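Local coordinates for protein SusD homolog (Bacteroides thetaiotaomicron VPI-5482, PDB 3IHV) that probably binds sugars at the outer membrane of a gut bacterium, as a SusD-family relative of the starch-binding SusD protein, at residues Ala35-Phe45 with Glu76-Leu84; Tyr85-Glu96 with Val139-Ser147. All blocks are in the same frame, centred on the assembly; numbering follows the deposited sequence. Where two conformers were deposited one is given.

Contact 1: Ala35-Phe45 with Glu76-Leu84; sequences AMYGYYLSILF and EVQQTWAAL. With EDO (1,2-ethanediol), chain I.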
loop_
_atom_site.group_PDB
_atom_site.type_symbol
_atom_site.label_atom_id
_atom_site.label_comp_id
_atom_site.label_asym_id
_atom_site.label_seq_id
_atom_site.Cartn_x
_atom_site.Cartn_y
_atom_site.Cartn_z
ATOM N N ALA A 35 -3.438 -13.155 0.872
ATOM C CA ALA A 35 -2.046 -13.067 0.458
ATOM C C ALA A 35 -1.717 -11.864 -0.419
ATOM O O ALA A 35 -0.555 -11.616 -0.753
ATOM C CB ALA A 35 -1.635 -14.385 -0.274
HETATM N N MSE A 36 -2.748 -11.147 -0.846
HETATM C CA MSE A 36 -2.651 -9.901 -1.592
HETATM C C MSE A 36 -3.050 -8.772 -0.618
HETATM O O MSE A 36 -2.460 -8.688 0.462
HETATM C CB MSE A 36 -3.527 -9.967 -2.851
HETATM C CG MSE A 36 -3.112 -11.057 -3.806
HETATM SE SE MSE A 36 -1.511 -10.622 -4.815
HETATM C CE MSE A 36 -2.227 -9.184 -5.944
ATOM N N TYR A 37 -4.053 -7.945 -0.929
ATOM C CA TYR A 37 -4.304 -6.760 -0.091
ATOM C C TYR A 37 -5.200 -6.994 1.115
ATOM O O TYR A 37 -5.412 -6.073 1.899
ATOM C CB TYR A 37 -4.747 -5.567 -0.981
ATOM C CG TYR A 37 -3.685 -5.260 -2.016
ATOM C CD1 TYR A 37 -2.580 -4.532 -1.670
ATOM C CD2 TYR A 37 -3.759 -5.780 -3.312
ATOM C CE1 TYR A 37 -1.552 -4.303 -2.582
ATOM C CE2 TYR A 37 -2.743 -5.538 -4.238
ATOM C CZ TYR A 37 -1.653 -4.826 -3.866
ATOM O OH TYR A 37 -0.641 -4.626 -4.782
ATOM N N GLY A 38 -5.750 -8.204 1.272
ATOM C CA GLY A 38 -6.538 -8.474 2.452
ATOM C C GLY A 38 -5.675 -8.444 3.717
ATOM O O GLY A 38 -6.187 -8.133 4.804
ATOM N N TYR A 39 -4.368 -8.721 3.568
ATOM C CA TYR A 39 -3.456 -8.824 4.721
ATOM C C TYR A 39 -1.985 -8.730 4.401
ATOM O O TYR A 39 -1.298 -7.850 4.924
ATOM C CB TYR A 39 -3.789 -10.126 5.470
ATOM C CG TYR A 39 -2.968 -10.471 6.686
ATOM C CD1 TYR A 39 -2.503 -9.498 7.547
ATOM C CD2 TYR A 39 -2.816 -11.788 7.055
ATOM C CE1 TYR A 39 -1.771 -9.840 8.697
ATOM C CE2 TYR A 39 -2.091 -12.140 8.207
ATOM C CZ TYR A 39 -1.552 -11.152 8.990
ATOM O OH TYR A 39 -0.862 -11.509 10.111
ATOM N N TYR A 40 -1.440 -9.583 3.532
ATOM C CA TYR A 40 0.016 -9.567 3.403
ATOM C C TYR A 40 0.606 -8.331 2.726
ATOM O O TYR A 40 1.535 -7.704 3.243
ATOM C CB TYR A 40 0.570 -10.840 2.732
ATOM C CG TYR A 40 0.171 -12.182 3.336
ATOM C CD1 TYR A 40 -0.398 -12.302 4.582
ATOM C CD2 TYR A 40 0.487 -13.349 2.664
ATOM C CE1 TYR A 40 -0.730 -13.565 5.097
ATOM C CE2 TYR A 40 0.137 -14.568 3.131
ATOM C CZ TYR A 40 -0.468 -14.688 4.356
ATOM O OH TYR A 40 -0.813 -15.919 4.837
ATOM N N LEU A 41 0.111 -7.990 1.550
ATOM C CA LEU A 41 0.633 -6.836 0.826
ATOM C C LEU A 41 0.155 -5.493 1.377
ATOM O O LEU A 41 0.738 -4.461 1.028
ATOM C CB LEU A 41 0.270 -6.901 -0.661
ATOM C CG LEU A 41 0.961 -7.991 -1.478
ATOM C CD1 LEU A 41 0.426 -7.931 -2.946
ATOM C CD2 LEU A 41 2.500 -7.904 -1.456
ATOM N N SER A 42 -0.954 -5.510 2.126
ATOM C CA SER A 42 -1.461 -4.287 2.739
ATOM C C SER A 42 -0.773 -4.040 4.070
ATOM O O SER A 42 -0.211 -2.942 4.315
ATOM C CB SER A 42 -2.949 -4.377 2.937
ATOM O OG SER A 42 -3.300 -5.604 3.601
ATOM N N ILE A 43 -0.738 -5.070 4.903
ATOM C CA ILE A 43 -0.288 -4.877 6.281
ATOM C C ILE A 43 0.994 -5.588 6.676
ATOM O O ILE A 43 1.961 -4.944 7.042
ATOM C CB ILE A 43 -1.421 -5.342 7.264
ATOM C CG1 ILE A 43 -2.705 -4.527 7.064
ATOM C CG2 ILE A 43 -0.944 -5.305 8.744
ATOM C CD1 ILE A 43 -3.935 -5.143 7.771
ATOM N N LEU A 44 1.007 -6.899 6.525
ATOM C CA LEU A 44 2.032 -7.728 7.152
ATOM C C LEU A 44 3.434 -7.521 6.639
ATOM O O LEU A 44 4.365 -7.531 7.430
ATOM C CB LEU A 44 1.674 -9.232 7.062
ATOM C CG LEU A 44 2.485 -10.230 7.881
ATOM C CD1 LEU A 44 2.382 -9.960 9.416
ATOM C CD2 LEU A 44 2.050 -11.677 7.512
ATOM N N PHE A 45 3.585 -7.327 5.338
ATOM C CA PHE A 45 4.917 -7.220 4.751
ATOM C C PHE A 45 5.471 -5.806 4.781
ATOM O O PHE A 45 6.562 -5.581 4.238
ATOM C CB PHE A 45 4.916 -7.681 3.286
ATOM C CG PHE A 45 4.518 -9.133 3.059
ATOM C CD1 PHE A 45 4.397 -10.069 4.096
ATOM C CD2 PHE A 45 4.441 -9.606 1.755
ATOM C CE1 PHE A 45 4.082 -11.392 3.809
ATOM C CE2 PHE A 45 4.139 -10.931 1.506
ATOM C CZ PHE A 45 3.954 -11.805 2.547
ATOM N N GLU A 76 3.937 -17.577 4.139
ATOM C CA GLU A 76 3.272 -16.383 3.649
ATOM C C GLU A 76 3.945 -15.791 2.420
ATOM O O GLU A 76 3.263 -15.291 1.519
ATOM C CB GLU A 76 3.177 -15.304 4.738
ATOM C CG GLU A 76 2.323 -15.681 5.950
ATOM C CD GLU A 76 3.038 -16.515 7.012
ATOM O OE1 GLU A 76 4.166 -17.006 6.779
ATOM O OE2 GLU A 76 2.433 -16.669 8.103
ATOM N N VAL A 77 5.277 -15.868 2.391
ATOM C CA VAL A 77 6.063 -15.369 1.295
ATOM C C VAL A 77 5.733 -16.168 0.035
ATOM O O VAL A 77 5.451 -15.587 -1.017
ATOM C CB VAL A 77 7.548 -15.415 1.612
ATOM C CG1 VAL A 77 8.360 -14.971 0.394
ATOM C CG2 VAL A 77 7.852 -14.518 2.863
ATOM N N GLN A 78 5.746 -17.499 0.147
ATOM C CA GLN A 78 5.372 -18.342 -0.984
ATOM C C GLN A 78 3.933 -18.053 -1.431
ATOM O O GLN A 78 3.642 -18.033 -2.643
ATOM C CB GLN A 78 5.542 -19.824 -0.654
ATOM C CG GLN A 78 5.338 -20.768 -1.868
ATOM C CD GLN A 78 3.879 -21.102 -2.165
ATOM O OE1 GLN A 78 3.522 -21.481 -3.291
ATOM N NE2 GLN A 78 3.038 -20.989 -1.160
ATOM N N GLN A 79 3.029 -17.818 -0.499
ATOM C CA GLN A 79 1.641 -17.568 -0.873
ATOM C C GLN A 79 1.450 -16.284 -1.692
ATOM O O GLN A 79 0.649 -16.247 -2.628
ATOM C CB GLN A 79 0.771 -17.523 0.384
ATOM C CG GLN A 79 0.620 -18.898 1.046
ATOM C CD GLN A 79 -0.055 -18.845 2.410
ATOM O OE1 GLN A 79 -0.087 -17.813 3.068
ATOM N NE2 GLN A 79 -0.597 -19.985 2.840
ATOM N N THR A 80 2.194 -15.233 -1.335
ATOM C CA THR A 80 2.111 -13.979 -2.078
ATOM C C THR A 80 2.739 -14.136 -3.463
ATOM O O THR A 80 2.165 -13.677 -4.461
ATOM C CB THR A 80 2.702 -12.822 -1.303
ATOM O OG1 THR A 80 1.897 -12.567 -0.153
ATOM C CG2 THR A 80 2.748 -11.574 -2.155
ATOM N N TRP A 81 3.885 -14.819 -3.525
ATOM C CA TRP A 81 4.524 -15.085 -4.810
ATOM C C TRP A 81 3.511 -15.793 -5.720
ATOM O O TRP A 81 3.293 -15.373 -6.859
ATOM C CB TRP A 81 5.792 -15.909 -4.600
ATOM C CG TRP A 81 6.490 -16.450 -5.795
ATOM C CD1 TRP A 81 6.252 -17.639 -6.429
ATOM C CD2 TRP A 81 7.645 -15.884 -6.416
ATOM N NE1 TRP A 81 7.181 -17.826 -7.440
ATOM C CE2 TRP A 81 8.050 -16.763 -7.443
ATOM C CE3 TRP A 81 8.372 -14.720 -6.201
ATOM C CZ2 TRP A 81 9.136 -16.502 -8.248
ATOM C CZ3 TRP A 81 9.473 -14.456 -7.017
ATOM C CH2 TRP A 81 9.841 -15.352 -8.011
ATOM N N ALA A 82 2.877 -16.846 -5.201
ATOM C CA ALA A 82 1.883 -17.610 -5.953
ATOM C C ALA A 82 0.673 -16.760 -6.329
ATOM O O ALA A 82 0.176 -16.859 -7.437
ATOM C CB ALA A 82 1.448 -18.875 -5.159
ATOM N N ALA A 83 0.192 -15.929 -5.427
ATOM C CA ALA A 83 -0.984 -15.110 -5.714
ATOM C C ALA A 83 -0.706 -14.082 -6.810
ATOM O O ALA A 83 -1.542 -13.845 -7.705
ATOM C CB ALA A 83 -1.510 -14.406 -4.423
ATOM N N LEU A 84 0.472 -13.459 -6.780
ATOM C CA LEU A 84 0.832 -12.494 -7.827
ATOM C C LEU A 84 0.854 -13.188 -9.161
ATOM O O LEU A 84 0.318 -12.676 -10.160
ATOM C CB LEU A 84 2.191 -11.828 -7.503
ATOM C CG LEU A 84 2.099 -10.804 -6.349
ATOM C CD1 LEU A 84 3.490 -10.447 -5.669
ATOM C CD2 LEU A 84 1.375 -9.488 -6.856
HETATM C C1 EDO I . 6.652 -19.429 -11.437
HETATM O O1 EDO I . 5.460 -19.440 -10.681
HETATM C C2 EDO I . 7.688 -18.622 -10.723
HETATM O O2 EDO I . 8.419 -19.454 -9.806
#

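Contact 2: Tyr85-Glu96 with Val139-Ser147; sequences YTGIYRANDFLE and VLMTSTQMS. With EDO (1,2-ethanediol), chain K.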
loop_
_atom_site.group_PDB
_atom_site.type_symbol
_atom_site.label_atom_id
_atom_site.label_comp_id
_atom_site.label_asym_id
_atom_site.label_seq_id
_atom_site.Cartn_x
_atom_site.Cartn_y
_atom_site.Cartn_z
ATOM N N TYR A 85 1.502 -14.352 -9.218
ATOM C CA TYR A 85 1.550 -15.103 -10.481
ATOM C C TYR A 85 0.174 -15.577 -10.943
ATOM O O TYR A 85 -0.086 -15.685 -12.137
ATOM C CB TYR A 85 2.611 -16.223 -10.431
ATOM C CG TYR A 85 4.002 -15.658 -10.713
ATOM C CD1 TYR A 85 4.336 -15.221 -12.001
ATOM C CD2 TYR A 85 4.949 -15.507 -9.718
ATOM C CE1 TYR A 85 5.562 -14.646 -12.284
ATOM C CE2 TYR A 85 6.196 -14.935 -9.991
ATOM C CZ TYR A 85 6.500 -14.533 -11.271
ATOM O OH TYR A 85 7.723 -13.984 -11.570
ATOM N N THR A 86 -0.735 -15.824 -10.002
ATOM C CA THR A 86 -2.107 -16.169 -10.359
ATOM C C THR A 86 -2.778 -14.946 -11.003
ATOM O O THR A 86 -3.487 -15.063 -12.004
ATOM C CB THR A 86 -2.881 -16.654 -9.127
ATOM O OG1 THR A 86 -2.369 -17.937 -8.713
ATOM C CG2 THR A 86 -4.362 -16.798 -9.420
ATOM N N GLY A 87 -2.584 -13.783 -10.392
ATOM C CA GLY A 87 -3.105 -12.539 -10.948
ATOM C C GLY A 87 -2.622 -12.354 -12.364
ATOM O O GLY A 87 -3.410 -12.029 -13.263
ATOM N N ILE A 88 -1.320 -12.558 -12.561
ATOM C CA ILE A 88 -0.672 -12.449 -13.882
ATOM C C ILE A 88 -1.264 -13.446 -14.861
ATOM O O ILE A 88 -1.543 -13.069 -16.009
ATOM C CB ILE A 88 0.856 -12.563 -13.731
ATOM C CG1 ILE A 88 1.377 -11.311 -13.022
ATOM C CG2 ILE A 88 1.584 -12.744 -15.093
ATOM C CD1 ILE A 88 2.788 -11.395 -12.394
ATOM N N TYR A 89 -1.480 -14.690 -14.406
ATOM C CA TYR A 89 -2.091 -15.714 -15.242
ATOM C C TYR A 89 -3.489 -15.240 -15.690
ATOM O O TYR A 89 -3.859 -15.335 -16.857
ATOM C CB TYR A 89 -2.204 -17.034 -14.468
ATOM C CG TYR A 89 -2.897 -18.092 -15.281
ATOM C CD1 TYR A 89 -4.271 -18.164 -15.336
ATOM C CD2 TYR A 89 -2.163 -18.989 -16.033
ATOM C CE1 TYR A 89 -4.906 -19.109 -16.139
ATOM C CE2 TYR A 89 -2.787 -19.960 -16.812
ATOM C CZ TYR A 89 -4.158 -19.999 -16.858
ATOM O OH TYR A 89 -4.771 -20.937 -17.665
ATOM N N ARG A 90 -4.263 -14.738 -14.740
ATOM C CA ARG A 90 -5.634 -14.278 -15.044
ATOM C C ARG A 90 -5.603 -13.127 -16.033
ATOM O O ARG A 90 -6.388 -13.106 -16.984
ATOM C CB ARG A 90 -6.369 -13.905 -13.783
ATOM C CG ARG A 90 -6.720 -15.141 -12.924
ATOM C CD ARG A 90 -7.134 -14.722 -11.551
ATOM N NE ARG A 90 -7.469 -15.867 -10.716
ATOM C CZ ARG A 90 -7.768 -15.801 -9.423
ATOM N NH1 ARG A 90 -7.745 -14.648 -8.759
ATOM N NH2 ARG A 90 -8.073 -16.918 -8.776
ATOM N N ALA A 91 -4.693 -12.188 -15.822
ATOM C CA ALA A 91 -4.541 -11.081 -16.762
ATOM C C ALA A 91 -4.150 -11.584 -18.146
ATOM O O ALA A 91 -4.749 -11.190 -19.162
ATOM C CB ALA A 91 -3.523 -10.058 -16.226
ATOM N N ASN A 92 -3.109 -12.418 -18.200
ATOM C CA ASN A 92 -2.666 -13.027 -19.468
ATOM C C ASN A 92 -3.818 -13.741 -20.171
ATOM O O ASN A 92 -4.031 -13.594 -21.391
ATOM C CB ASN A 92 -1.541 -14.055 -19.227
ATOM C CG ASN A 92 -0.172 -13.430 -18.880
ATOM O OD1 ASN A 92 0.085 -12.261 -19.111
ATOM N ND2 ASN A 92 0.720 -14.258 -18.354
ATOM N N ASP A 93 -4.571 -14.533 -19.407
ATOM C CA ASP A 93 -5.668 -15.320 -19.952
ATOM C C ASP A 93 -6.725 -14.403 -20.585
ATOM O O ASP A 93 -7.163 -14.608 -21.718
ATOM C CB ASP A 93 -6.296 -16.118 -18.806
ATOM C CG ASP A 93 -7.439 -16.988 -19.256
ATOM O OD1 ASP A 93 -7.209 -17.911 -20.086
ATOM O OD2 ASP A 93 -8.580 -16.699 -18.802
ATOM N N PHE A 94 -7.116 -13.386 -19.838
ATOM C CA PHE A 94 -8.084 -12.397 -20.326
ATOM C C PHE A 94 -7.617 -11.721 -21.616
ATOM O O PHE A 94 -8.381 -11.616 -22.572
ATOM C CB PHE A 94 -8.341 -11.332 -19.251
ATOM C CG PHE A 94 -9.257 -10.246 -19.720
ATOM C CD1 PHE A 94 -10.626 -10.431 -19.679
ATOM C CD2 PHE A 94 -8.756 -9.084 -20.241
ATOM C CE1 PHE A 94 -11.489 -9.469 -20.157
ATOM C CE2 PHE A 94 -9.635 -8.094 -20.748
ATOM C CZ PHE A 94 -10.996 -8.306 -20.670
ATOM N N LEU A 95 -6.359 -11.286 -21.636
ATOM C CA LEU A 95 -5.769 -10.609 -22.801
ATOM C C LEU A 95 -5.683 -11.524 -24.033
ATOM O O LEU A 95 -6.043 -11.129 -25.151
ATOM C CB LEU A 95 -4.404 -10.013 -22.444
ATOM C CG LEU A 95 -4.495 -8.886 -21.410
ATOM C CD1 LEU A 95 -3.171 -8.551 -20.753
ATOM C CD2 LEU A 95 -5.127 -7.608 -22.064
ATOM N N GLU A 96 -5.215 -12.747 -23.837
ATOM C CA GLU A 96 -5.161 -13.735 -24.918
ATOM C C GLU A 96 -6.540 -13.978 -25.501
ATOM O O GLU A 96 -6.709 -14.007 -26.702
ATOM C CB GLU A 96 -4.588 -15.059 -24.373
ATOM C CG GLU A 96 -3.105 -14.962 -24.054
ATOM C CD GLU A 96 -2.606 -16.058 -23.128
ATOM O OE1 GLU A 96 -3.292 -17.078 -22.964
ATOM O OE2 GLU A 96 -1.540 -15.855 -22.502
ATOM N N VAL A 139 10.486 -13.972 -12.649
ATOM C CA VAL A 139 10.203 -14.512 -13.975
ATOM C C VAL A 139 9.144 -13.674 -14.686
ATOM O O VAL A 139 8.070 -13.359 -14.118
ATOM C CB VAL A 139 9.666 -15.974 -13.908
ATOM C CG1 VAL A 139 9.414 -16.520 -15.317
ATOM C CG2 VAL A 139 10.613 -16.884 -13.178
ATOM N N LEU A 140 9.441 -13.341 -15.943
ATOM C CA LEU A 140 8.440 -12.744 -16.832
ATOM C C LEU A 140 7.644 -13.916 -17.407
ATOM O O LEU A 140 8.098 -14.584 -18.348
ATOM C CB LEU A 140 9.068 -11.937 -17.961
ATOM C CG LEU A 140 9.589 -10.560 -17.578
ATOM C CD1 LEU A 140 10.408 -9.882 -18.680
ATOM C CD2 LEU A 140 8.397 -9.691 -17.173
HETATM N N MSE A 141 6.461 -14.163 -16.836
HETATM C CA MSE A 141 5.556 -15.233 -17.233
HETATM C C MSE A 141 4.569 -14.615 -18.212
HETATM O O MSE A 141 3.469 -14.173 -17.829
HETATM C CB MSE A 141 4.849 -15.802 -15.994
HETATM C CG MSE A 141 4.235 -17.125 -16.183
HETATM SE SE MSE A 141 5.554 -18.564 -16.369
HETATM C CE MSE A 141 6.241 -18.621 -14.608
ATOM N N THR A 142 4.965 -14.601 -19.477
ATOM C CA THR A 142 4.255 -13.786 -20.461
ATOM C C THR A 142 3.047 -14.350 -21.134
ATOM O O THR A 142 2.389 -13.642 -21.920
ATOM C CB THR A 142 5.226 -13.281 -21.502
ATOM O OG1 THR A 142 5.932 -14.389 -22.058
ATOM C CG2 THR A 142 6.204 -12.306 -20.842
ATOM N N SER A 143 2.730 -15.600 -20.841
ATOM C CA SER A 143 1.531 -16.217 -21.389
ATOM C C SER A 143 1.038 -17.300 -20.465
ATOM O O SER A 143 1.771 -17.772 -19.594
ATOM C CB SER A 143 1.813 -16.796 -22.770
ATOM O OG SER A 143 2.622 -17.947 -22.677
ATOM N N THR A 144 -0.228 -17.675 -20.631
ATOM C CA THR A 144 -0.780 -18.796 -19.911
ATOM C C THR A 144 -0.042 -20.075 -20.310
ATOM O O THR A 144 0.195 -20.943 -19.478
ATOM C CB THR A 144 -2.285 -18.983 -20.169
ATOM O OG1 THR A 144 -2.533 -19.135 -21.571
ATOM C CG2 THR A 144 -3.065 -17.790 -19.622
ATOM N N GLN A 145 0.340 -20.188 -21.574
ATOM C CA GLN A 145 1.092 -21.384 -22.027
ATOM C C GLN A 145 2.414 -21.502 -21.230
ATOM O O GLN A 145 2.753 -22.597 -20.771
ATOM C CB GLN A 145 1.366 -21.313 -23.525
ATOM C CG GLN A 145 0.144 -21.508 -24.395
ATOM C CD GLN A 145 -0.826 -20.292 -24.523
ATOM O OE1 GLN A 145 -0.572 -19.159 -24.038
ATOM N NE2 GLN A 145 -1.950 -20.544 -25.209
HETATM N N MSE A 146 3.122 -20.391 -20.994
HETATM C CA MSE A 146 4.365 -20.476 -20.234
HETATM C C MSE A 146 4.142 -21.018 -18.829
HETATM O O MSE A 146 4.984 -21.768 -18.314
HETATM C CB MSE A 146 5.078 -19.144 -20.158
HETATM C CG MSE A 146 6.518 -19.296 -19.770
HETATM SE SE MSE A 146 7.347 -17.594 -19.935
HETATM C CE MSE A 146 6.891 -17.248 -21.781
ATOM N N SER A 147 3.002 -20.705 -18.220
ATOM C CA SER A 147 2.701 -21.207 -16.883
ATOM C C SER A 147 2.623 -22.724 -16.813
ATOM O O SER A 147 2.685 -23.293 -15.739
ATOM C CB SER A 147 1.393 -20.609 -16.373
ATOM O OG SER A 147 1.486 -19.207 -16.407
HETATM C C1 EDO K . -0.566 -20.450 -12.290
HETATM O O1 EDO K . 0.013 -19.293 -11.688
HETATM C C2 EDO K . -2.071 -20.290 -12.334
HETATM O O2 EDO K . -2.587 -19.967 -11.038
HETATM O O HOH W 1 0.663 -16.781 -17.010
HETATM O O HOH W 2 2.809 -11.486 -18.315
HETATM O O HOH W 3 -0.098 -13.683 -23.129
#

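Contact 1: Ala35-Phe45 with Glu76-Leu84
Helix-against-helix packing in the buried, largely helical core of this SusD-family fold brings Ala-35, Tyr-40 and Phe-45 onto one side of the long helix 75-101. The short helix 40-44 meets segment 76-84 at 144° between their N-to-C directions, their axes 11.7 Å apart, a spacing wide enough for aromatic side chains to fill. The backbones come nearest at Ala-35, whose small side chain lets its CA lie 5.0 Å from the CA of Thr-80. There the Thr-80 hydroxyl OG1 donates to Ala-35 O over 2.7 Å, in the carbonyl plane and on a lone pair, while the methyl CG2 of the same threonine turns to Leu-41 CD2. A beta-branched residue with one polar and one apolar arm thus serves both a backbone carbonyl and the leucine. Deeper in, selenomethionine Met-36 lays CG and SE on the CB of Ala-83 and brings SE to 3.7 Å from Leu-84 CD2; the flexible, unbranched methionine side chain, here carrying selenium, bends at chi2 and chi3 to meet both residues. Phe-45 points the edge of its ring at Glu-76 O, takes Tyr-40 CB over one face and is also met by the ring of Phe-516. Glu-76 contributes its aliphatic part, CB lying 3.9 Å from the centroid of the Tyr-40 ring in a CH-pi contact over one face, while its carboxylate OE1 bonds to Gln-74. At the edge of that ring, Tyr-40 OH donates to Gln-79 OE1 at 2.7 Å, nearly along the C=O axis, with ring and amide only 11° from coplanar.

Contact 2: Tyr85-Glu96 with Val139-Ser147
A capped helical turn docks on a long helix here: Ser-143 is the N-cap of the short, weakly bonded helix 144-147, and Thr-144 fits as a knob into a hole on helix 75-101 formed by Tyr-89, Asn-92, Asp-93 and Glu-96. Glu-96, extended beyond CG, reaches this turn with both carboxylate oxygens, each using its syn lone pair. OE1 takes the hydroxyl of Thr-144 (Thr-144 OG1 to Glu-96 OE1, 2.6 Å), and OE2 accepts from Thr-144 N at 2.9 Å and a nearly straight 165°. A negative charge may also be favoured beside the N-terminal end of this short helix. An alanine here would remove both oxygens and is likely to leave Thr-144 N and OG1 without their acceptors. With OG1 between the backbone N and the carbonyl carbon (chi1 57°), Thr-144 is left to press its methyl CG2 over one face of the Tyr-89 ring, 3.8 Å from the centroid. Ser-143 OG caps from the same turn, accepting from Met-146 N. Further along, Asn-92 ND2 donates to Met-141 O at 2.8 Å, the acceptor lying near its amide plane; a water shared by Asn-92 OD1 and Met-141 O adds a second link, and OD1 also bonds to Arg-124. At the other end Tyr-85 OH donates to Val-139 O at 2.6 Å, on a lone pair in the carbonyl plane; tyrosine suits the place because its ring carries the hydroxyl across to the loop. Helix 107-135 lies beside the same helix, Tyr-128 and Leu-131 packing on Ile-88, while helix 159-176 meets Leu-140 and Thr-142 from the loop.

Contacts 1 and 2 follow one another along helix 75-101: its residues 76-84 serve contact 1 and residues 85-96 serve contact 2, the two segments adjoining in sequence. Their centres lie about 18 Å apart, and the two contacts do not otherwise touch. Contact 1 closes before contact 2 opens, so the helix first receives a partner from earlier in the chain, 35-45, and then one from later, 139-147. The centre of contact 1 lies about 11 Å from the centre of the chain, that of contact 2 about 23 Å. Helix 107-135 neighbours both. All four segments belong to the N-terminal SusD-like region, where one helix ties the early chain and the 139-147 loop to a common support.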